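Local coordinates for protein oxidoreductase, iron/ascorbate family (PDB 3ON7) that probably uses ferrous iron and 2-oxoglutarate to activate dioxygen, as in ethylene-forming enzymes that also oxidise L-arginine, at residues Tyr269-Glu272 with Arg273-Leu277; His253-Pro256 with Ser257-Leu260; Thr45-Gln48 with Ala49-Ser53. One frame throughout, in Å; residues are numbered along the deposited sequence.

Contact 1 of 3, residues Tyr269-Glu272 with Arg273-Leu277; sequences YLME and RLREL
Leu270 and Leu274 sit one helical turn apart, joined by a backbone hydrogen bond from Leu274 N to Leu270 O of 2.9 Å. Arg275 N to Met271 O and Glu276 N to Glu272 O continue the same alpha-helical i to i+4 ladder, as does Arg273 N to Tyr269 O at 3.1 Å. Among the polar side chains, Arg273 runs alongside Tyr269: its CG lies anti to the backbone N (chi1 -180°) and the chain then curls twice, bringing NH2 to 3.6 Å from Tyr269 OH, with ring and guanidinium planes 66° apart. The same NH2 forms a salt bridge to Asp216, while NE makes only a long ion pair with Glu276 OE1 at 3.7 Å. Glu272 OE2 comes within 4.4 Å of Glu276 OE2; Arg153 of the second subunit pairs with Glu272 OE2 and Tyr89 OH of that subunit hydrogen-bonds OE1, which probably eases the approach. Apolar contact is lighter: the selenomethionine Met271 puts CE 4.0 Å from Leu274 CD1. Arg275 folds back so that its guanidinium face lies over Met271 O, while NH2 bonds to Val279 O. Helix 266-277 thus rests against helix 216-221 through Tyr269, and its Leu274 packs on Leu274 of the second subunit.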
loop_
_atom_site.group_PDB
_atom_site.type_symbol
_atom_site.label_atom_id
_atom_site.label_comp_id
_atom_site.label_asym_id
_atom_site.label_seq_id
_atom_site.Cartn_x
_atom_site.Cartn_y
_atom_site.Cartn_z
ATOM N N TYR B 269 14.627 0.705 -7.076
ATOM C CA TYR B 269 15.095 -0.644 -6.813
ATOM C C TYR B 269 14.065 -1.398 -5.974
ATOM O O TYR B 269 13.743 -2.543 -6.259
ATOM C CB TYR B 269 16.441 -0.617 -6.088
ATOM C CG TYR B 269 17.103 -1.970 -5.970
ATOM C CD1 TYR B 269 17.885 -2.470 -6.988
ATOM C CD2 TYR B 269 16.928 -2.753 -4.845
ATOM C CE1 TYR B 269 18.497 -3.712 -6.879
ATOM C CE2 TYR B 269 17.522 -3.991 -4.736
ATOM C CZ TYR B 269 18.304 -4.471 -5.756
ATOM O OH TYR B 269 18.900 -5.716 -5.645
ATOM N N LEU B 270 13.520 -0.748 -4.951
ATOM C CA LEU B 270 12.488 -1.380 -4.128
ATOM C C LEU B 270 11.217 -1.642 -4.980
ATOM O O LEU B 270 10.674 -2.757 -4.982
ATOM C CB LEU B 270 12.147 -0.495 -2.963
ATOM C CG LEU B 270 11.123 -1.041 -1.969
ATOM C CD1 LEU B 270 11.660 -2.319 -1.318
ATOM C CD2 LEU B 270 10.843 0.070 -0.921
HETATM N N MSE B 271 10.781 -0.628 -5.727
HETATM C CA MSE B 271 9.583 -0.778 -6.535
HETATM C C MSE B 271 9.758 -2.006 -7.438
HETATM O O MSE B 271 8.852 -2.826 -7.562
HETATM C CB MSE B 271 9.287 0.476 -7.383
HETATM C CG MSE B 271 8.751 1.698 -6.661
HETATM SE SE MSE B 271 7.287 1.411 -5.390
HETATM C CE MSE B 271 8.309 1.238 -3.823
ATOM N N GLU B 272 10.938 -2.156 -8.028
ATOM C CA GLU B 272 11.191 -3.306 -8.891
ATOM C C GLU B 272 11.070 -4.627 -8.134
ATOM O O GLU B 272 10.564 -5.627 -8.681
ATOM C CB GLU B 272 12.549 -3.187 -9.560
ATOM C CG GLU B 272 12.784 -4.211 -10.654
ATOM C CD GLU B 272 11.738 -4.140 -11.784
ATOM O OE1 GLU B 272 11.210 -3.027 -12.072
ATOM O OE2 GLU B 272 11.456 -5.211 -12.379
ATOM N N ARG B 273 11.518 -4.636 -6.880
ATOM C CA ARG B 273 11.434 -5.855 -6.056
ATOM C C ARG B 273 9.990 -6.221 -5.813
ATOM O O ARG B 273 9.609 -7.370 -5.978
ATOM C CB ARG B 273 12.170 -5.700 -4.722
ATOM C CG ARG B 273 12.115 -6.931 -3.829
ATOM C CD ARG B 273 12.787 -8.124 -4.468
ATOM N NE ARG B 273 14.203 -7.892 -4.698
ATOM C CZ ARG B 273 15.131 -7.994 -3.757
ATOM N NH1 ARG B 273 14.792 -8.321 -2.514
ATOM N NH2 ARG B 273 16.404 -7.769 -4.055
ATOM N N LEU B 274 9.192 -5.225 -5.471
ATOM C CA LEU B 274 7.745 -5.391 -5.300
ATOM C C LEU B 274 7.046 -5.922 -6.546
ATOM O O LEU B 274 6.206 -6.855 -6.460
ATOM C CB LEU B 274 7.102 -4.069 -4.856
ATOM C CG LEU B 274 7.546 -3.577 -3.467
ATOM C CD1 LEU B 274 6.749 -2.358 -3.071
ATOM C CD2 LEU B 274 7.386 -4.686 -2.429
ATOM N N ARG B 275 7.407 -5.373 -7.707
ATOM C CA ARG B 275 6.843 -5.872 -8.961
ATOM C C ARG B 275 7.268 -7.320 -9.205
ATOM O O ARG B 275 6.424 -8.161 -9.502
ATOM C CB ARG B 275 7.207 -4.989 -10.150
ATOM C CG ARG B 275 6.910 -3.504 -9.968
ATOM C CD ARG B 275 5.479 -3.189 -9.912
ATOM N NE ARG B 275 4.825 -3.541 -8.662
ATOM C CZ ARG B 275 4.806 -2.793 -7.568
ATOM N NH1 ARG B 275 5.430 -1.634 -7.518
ATOM N NH2 ARG B 275 4.136 -3.211 -6.514
ATOM N N GLU B 276 8.551 -7.627 -9.053
ATOM C CA GLU B 276 9.026 -9.029 -9.146
ATOM C C GLU B 276 8.313 -9.957 -8.165
ATOM O O GLU B 276 8.096 -11.131 -8.449
ATOM C CB GLU B 276 10.531 -9.148 -8.846
ATOM C CG GLU B 276 11.484 -8.529 -9.852
ATOM C CD GLU B 276 12.933 -8.456 -9.348
ATOM O OE1 GLU B 276 13.183 -8.663 -8.137
ATOM O OE2 GLU B 276 13.833 -8.189 -10.172
ATOM N N LEU B 277 7.999 -9.455 -6.981
ATOM C CA LEU B 277 7.291 -10.283 -5.994
ATOM C C LEU B 277 5.793 -10.418 -6.307
ATOM O O LEU B 277 5.098 -11.221 -5.684
ATOM C CB LEU B 277 7.485 -9.737 -4.574
ATOM C CG LEU B 277 8.884 -9.873 -3.959
ATOM C CD1 LEU B 277 8.917 -9.182 -2.620
ATOM C CD2 LEU B 277 9.333 -11.326 -3.806
#

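Contact 2 of 3, residues His253-Pro256 with Ser257-Leu260; sequences HPHP and SVVL
The imidazole of His255 meets Val258 obliquely, through the methyl CG2. The closer touch is lower on the side chain, where His255 CB lies 3.9 Å from Val258 CG2. At the far end of the ring, NE2 makes a weak hydrogen bond to Glu142 O. The pyrrolidine of Pro254 offers its CB to the same methyl, at 4.4 Å from Val258 CG2, so one branch of the valine serves both residues. That branch stands anti to the carbonyl carbon of Val258, beside its backbone N, which also brings CG2 within 3.4 Å of His255 O. The backbone here is a type I beta turn from His255 to Val258, with Pro256 and Ser257 at its two central positions; the proline ring restricts phi, and its value of -48° suits the first of them. Val258 N closes the turn on His255 O at 3.0 Å, and the N-H points well at the oxygen (164°) although the donor stands above the carbonyl plane. The turn reverses the loop between strand 245-252 and helix 266-277. Pro254 and Val258 both pack on Met143 of helix 140-144, whereas Pro256 leans on Asp267 and touches Asn62 of the third subunit.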
loop_
_atom_site.group_PDB
_atom_site.type_symbol
_atom_site.label_atom_id
_atom_site.label_comp_id
_atom_site.label_asym_id
_atom_site.label_seq_id
_atom_site.Cartn_x
_atom_site.Cartn_y
_atom_site.Cartn_z
ATOM N N HIS B 253 19.073 1.802 5.737
ATOM C CA HIS B 253 18.506 1.959 4.409
ATOM C C HIS B 253 18.928 3.329 3.876
ATOM O O HIS B 253 18.882 4.306 4.605
ATOM C CB HIS B 253 16.973 1.942 4.434
ATOM C CG HIS B 253 16.356 0.586 4.615
ATOM N ND1 HIS B 253 15.720 -0.085 3.590
ATOM C CD2 HIS B 253 16.222 -0.193 5.714
ATOM C CE1 HIS B 253 15.239 -1.227 4.047
ATOM N NE2 HIS B 253 15.530 -1.318 5.332
ATOM N N PRO B 254 19.281 3.410 2.585
ATOM C CA PRO B 254 19.626 4.704 2.015
ATOM C C PRO B 254 18.394 5.583 1.825
ATOM O O PRO B 254 17.294 5.077 1.879
ATOM C CB PRO B 254 20.234 4.324 0.670
ATOM C CG PRO B 254 19.594 3.069 0.323
ATOM C CD PRO B 254 19.373 2.338 1.597
ATOM N N HIS B 255 18.576 6.888 1.596
ATOM C CA HIS B 255 17.438 7.732 1.251
ATOM C C HIS B 255 16.875 7.200 -0.077
ATOM O O HIS B 255 17.654 6.775 -0.929
ATOM C CB HIS B 255 17.837 9.195 1.091
ATOM C CG HIS B 255 18.568 9.749 2.262
ATOM N ND1 HIS B 255 18.034 9.759 3.533
ATOM C CD2 HIS B 255 19.804 10.293 2.367
ATOM C CE1 HIS B 255 18.900 10.306 4.364
ATOM N NE2 HIS B 255 19.986 10.634 3.684
ATOM N N PRO B 256 15.540 7.182 -0.241
ATOM C CA PRO B 256 14.897 6.720 -1.466
ATOM C C PRO B 256 15.486 7.297 -2.752
ATOM O O PRO B 256 15.700 6.569 -3.711
ATOM C CB PRO B 256 13.454 7.217 -1.289
ATOM C CG PRO B 256 13.212 7.073 0.137
ATOM C CD PRO B 256 14.549 7.351 0.830
ATOM N N SER B 257 15.733 8.599 -2.753
ATOM C CA SER B 257 16.239 9.291 -3.930
ATOM C C SER B 257 17.725 9.091 -4.207
ATOM O O SER B 257 18.235 9.677 -5.155
ATOM C CB SER B 257 15.967 10.787 -3.802
ATOM O OG SER B 257 16.678 11.326 -2.706
ATOM N N VAL B 258 18.437 8.300 -3.404
ATOM C CA VAL B 258 19.855 8.068 -3.683
ATOM C C VAL B 258 19.985 7.254 -4.946
ATOM O O VAL B 258 19.333 6.224 -5.079
ATOM C CB VAL B 258 20.563 7.297 -2.565
ATOM C CG1 VAL B 258 21.947 6.803 -3.035
ATOM C CG2 VAL B 258 20.700 8.161 -1.348
ATOM N N VAL B 259 20.810 7.728 -5.876
ATOM C CA VAL B 259 21.099 6.976 -7.084
ATOM C C VAL B 259 22.084 5.889 -6.716
ATOM O O VAL B 259 23.096 6.175 -6.091
ATOM C CB VAL B 259 21.710 7.874 -8.184
ATOM C CG1 VAL B 259 22.126 7.039 -9.384
ATOM C CG2 VAL B 259 20.722 8.964 -8.592
ATOM N N LEU B 260 21.775 4.643 -7.067
ATOM C CA LEU B 260 22.639 3.508 -6.740
ATOM C C LEU B 260 23.566 3.158 -7.890
ATOM O O LEU B 260 24.673 2.694 -7.674
ATOM C CB LEU B 260 21.802 2.287 -6.401
ATOM C CG LEU B 260 20.973 2.354 -5.121
ATOM C CD1 LEU B 260 19.946 1.210 -5.100
ATOM C CD2 LEU B 260 21.870 2.327 -3.877
#

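Contact 3 of 3, residues Thr45-Gln48 with Ala49-Ser53; sequences TEWQ and AFFNS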
loop_
_atom_site.group_PDB
_atom_site.type_symbol
_atom_site.label_atom_id
_atom_site.label_comp_id
_atom_site.label_asym_id
_atom_site.label_seq_id
_atom_site.Cartn_x
_atom_site.Cartn_y
_atom_site.Cartn_z
ATOM N N THR B 45 17.313 -6.723 28.503
ATOM C CA THR B 45 16.546 -6.934 29.716
ATOM C C THR B 45 15.182 -6.274 29.656
ATOM O O THR B 45 14.183 -6.923 29.923
ATOM C CB THR B 45 17.326 -6.476 30.977
ATOM O OG1 THR B 45 18.490 -7.300 31.128
ATOM C CG2 THR B 45 16.473 -6.594 32.239
ATOM N N GLU B 46 15.114 -4.999 29.305
ATOM C CA GLU B 46 13.831 -4.314 29.402
ATOM C C GLU B 46 12.885 -4.637 28.244
ATOM O O GLU B 46 11.663 -4.542 28.400
ATOM C CB GLU B 46 13.984 -2.803 29.652
ATOM C CG GLU B 46 14.747 -2.010 28.620
ATOM C CD GLU B 46 15.057 -0.585 29.078
ATOM O OE1 GLU B 46 14.851 -0.271 30.273
ATOM O OE2 GLU B 46 15.498 0.227 28.233
ATOM N N TRP B 47 13.429 -5.063 27.105
ATOM C CA TRP B 47 12.580 -5.477 25.994
ATOM C C TRP B 47 12.062 -6.881 26.213
ATOM O O TRP B 47 10.908 -7.176 25.909
ATOM C CB TRP B 47 13.311 -5.337 24.655
ATOM C CG TRP B 47 13.261 -3.928 24.216
ATOM C CD1 TRP B 47 14.148 -2.947 24.502
ATOM C CD2 TRP B 47 12.227 -3.318 23.450
ATOM N NE1 TRP B 47 13.746 -1.762 23.951
ATOM C CE2 TRP B 47 12.569 -1.968 23.289
ATOM C CE3 TRP B 47 11.054 -3.784 22.875
ATOM C CZ2 TRP B 47 11.784 -1.088 22.570
ATOM C CZ3 TRP B 47 10.269 -2.898 22.171
ATOM C CH2 TRP B 47 10.635 -1.571 22.024
ATOM N N GLN B 48 12.893 -7.748 26.764
ATOM C CA GLN B 48 12.395 -9.039 27.226
ATOM C C GLN B 48 11.192 -8.849 28.153
ATOM O O GLN B 48 10.153 -9.505 28.009
ATOM C CB GLN B 48 13.485 -9.825 27.945
ATOM C CG GLN B 48 13.064 -11.227 28.352
ATOM C CD GLN B 48 12.675 -12.086 27.166
ATOM O OE1 GLN B 48 13.527 -12.576 26.446
ATOM N NE2 GLN B 48 11.377 -12.266 26.961
ATOM N N ALA B 49 11.346 -7.945 29.102
ATOM C CA ALA B 49 10.251 -7.553 30.000
ATOM C C ALA B 49 9.008 -7.076 29.242
ATOM O O ALA B 49 7.888 -7.489 29.528
ATOM C CB ALA B 49 10.738 -6.464 30.965
ATOM N N PHE B 50 9.218 -6.198 28.283
ATOM C CA PHE B 50 8.124 -5.705 27.436
ATOM C C PHE B 50 7.331 -6.834 26.805
ATOM O O PHE B 50 6.114 -6.825 26.865
ATOM C CB PHE B 50 8.675 -4.792 26.341
ATOM C CG PHE B 50 7.667 -4.411 25.308
ATOM C CD1 PHE B 50 6.752 -3.409 25.557
ATOM C CD2 PHE B 50 7.630 -5.059 24.084
ATOM C CE1 PHE B 50 5.819 -3.056 24.609
ATOM C CE2 PHE B 50 6.694 -4.717 23.130
ATOM C CZ PHE B 50 5.785 -3.724 23.391
ATOM N N PHE B 51 8.022 -7.800 26.201
ATOM C CA PHE B 51 7.353 -8.923 25.513
ATOM C C PHE B 51 6.738 -9.918 26.478
ATOM O O PHE B 51 5.834 -10.667 26.096
ATOM C CB PHE B 51 8.325 -9.686 24.614
ATOM C CG PHE B 51 8.795 -8.906 23.429
ATOM C CD1 PHE B 51 7.928 -8.582 22.419
ATOM C CD2 PHE B 51 10.108 -8.502 23.331
ATOM C CE1 PHE B 51 8.366 -7.884 21.320
ATOM C CE2 PHE B 51 10.540 -7.776 22.251
ATOM C CZ PHE B 51 9.673 -7.464 21.248
ATOM N N ASN B 52 7.211 -9.919 27.727
ATOM C CA ASN B 52 6.691 -10.837 28.743
ATOM C C ASN B 52 5.406 -10.364 29.445
ATOM O O ASN B 52 4.919 -11.066 30.327
ATOM C CB ASN B 52 7.800 -11.179 29.761
ATOM C CG ASN B 52 8.771 -12.207 29.230
ATOM O OD1 ASN B 52 8.556 -12.766 28.158
ATOM N ND2 ASN B 52 9.839 -12.481 29.984
ATOM N N SER B 53 4.872 -9.201 29.053
ATOM C CA SER B 53 3.643 -8.596 29.589
ATOM C C SER B 53 2.542 -8.557 28.533
ATOM O O SER B 53 2.852 -8.459 27.341
ATOM C CB SER B 53 3.929 -7.139 29.977
ATOM O OG SER B 53 4.155 -6.308 28.827
#
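Four i to i+4 backbone bonds, Ala49 N to Thr45 O, Phe50 N to Glu46 O, Phe51 N to Trp47 O and Asn52 N to Gln48 O, carry the last turns of helix 37-51, the final one being the most bent. Trp47 and Phe50 run side by side and form a T-shaped (edge-to-face) pair: the six-membered ring of the indole turns its edge to the face of Phe50, with centroids 5.2 Å apart and planes at 61°. The touching atoms are Trp47 CE3 and Phe50 CD2, at 3.8 Å. Phe51 approaches the indole differently, its CE2 reaching the edge near the ring plane, 4.1 Å from Trp47 CE3. With its CG anti to the carbonyl carbon (chi1 -68°), Phe51 swings back along the helix and sets CD2 3.0 Å from Trp47 O. Phe50 CD2, in turn, lies over the centre of one Phe51 face, packing the three aromatic groups into a cluster.

Gln48 bends at chi2 and its NE2 gives a weak hydrogen bond to Asn52 OD1 at 3.1 Å, the two amide planes 32° apart. With an alanine here in place of Gln48, Asn52 OD1 loses this weak donor and the Asn52 amide is likely to turn more freely. Glu46 OE2 accepts a hydrogen bond from Asn105 ND2 of helix 103-126. The aromatic side faces the large sheet: Trp47 and Phe51 both rest on Ile154 of strand 151-157, Trp47 meets Tyr90 of strand 88-92 edge-to-face, and Phe51 with Gln48 covers Ile246 of strand 245-252.

Contacts 1 and 2 are neighbours near the chain's end, their centres 15 Å apart, and they touch where Leu260 CD1 packs 4.1 Å from Tyr269 CB. Both also meet the third subunit. Contact 3 lies about 34 Å from contact 2 between centres, across the middle of the chain, and no other subunit touches it. All three are partly buried, but contact 3 combines buried aromatic rings against the large sheet with an exposed flank. The chemistry follows: in contact 1 charged groups, Glu272 paired with another subunit and Arg273 within its chain; in contact 2 proline and valine around a turn; in contact 3 aromatic rings. Strand 245-252 leads into contact 2 and lies beneath contact 3.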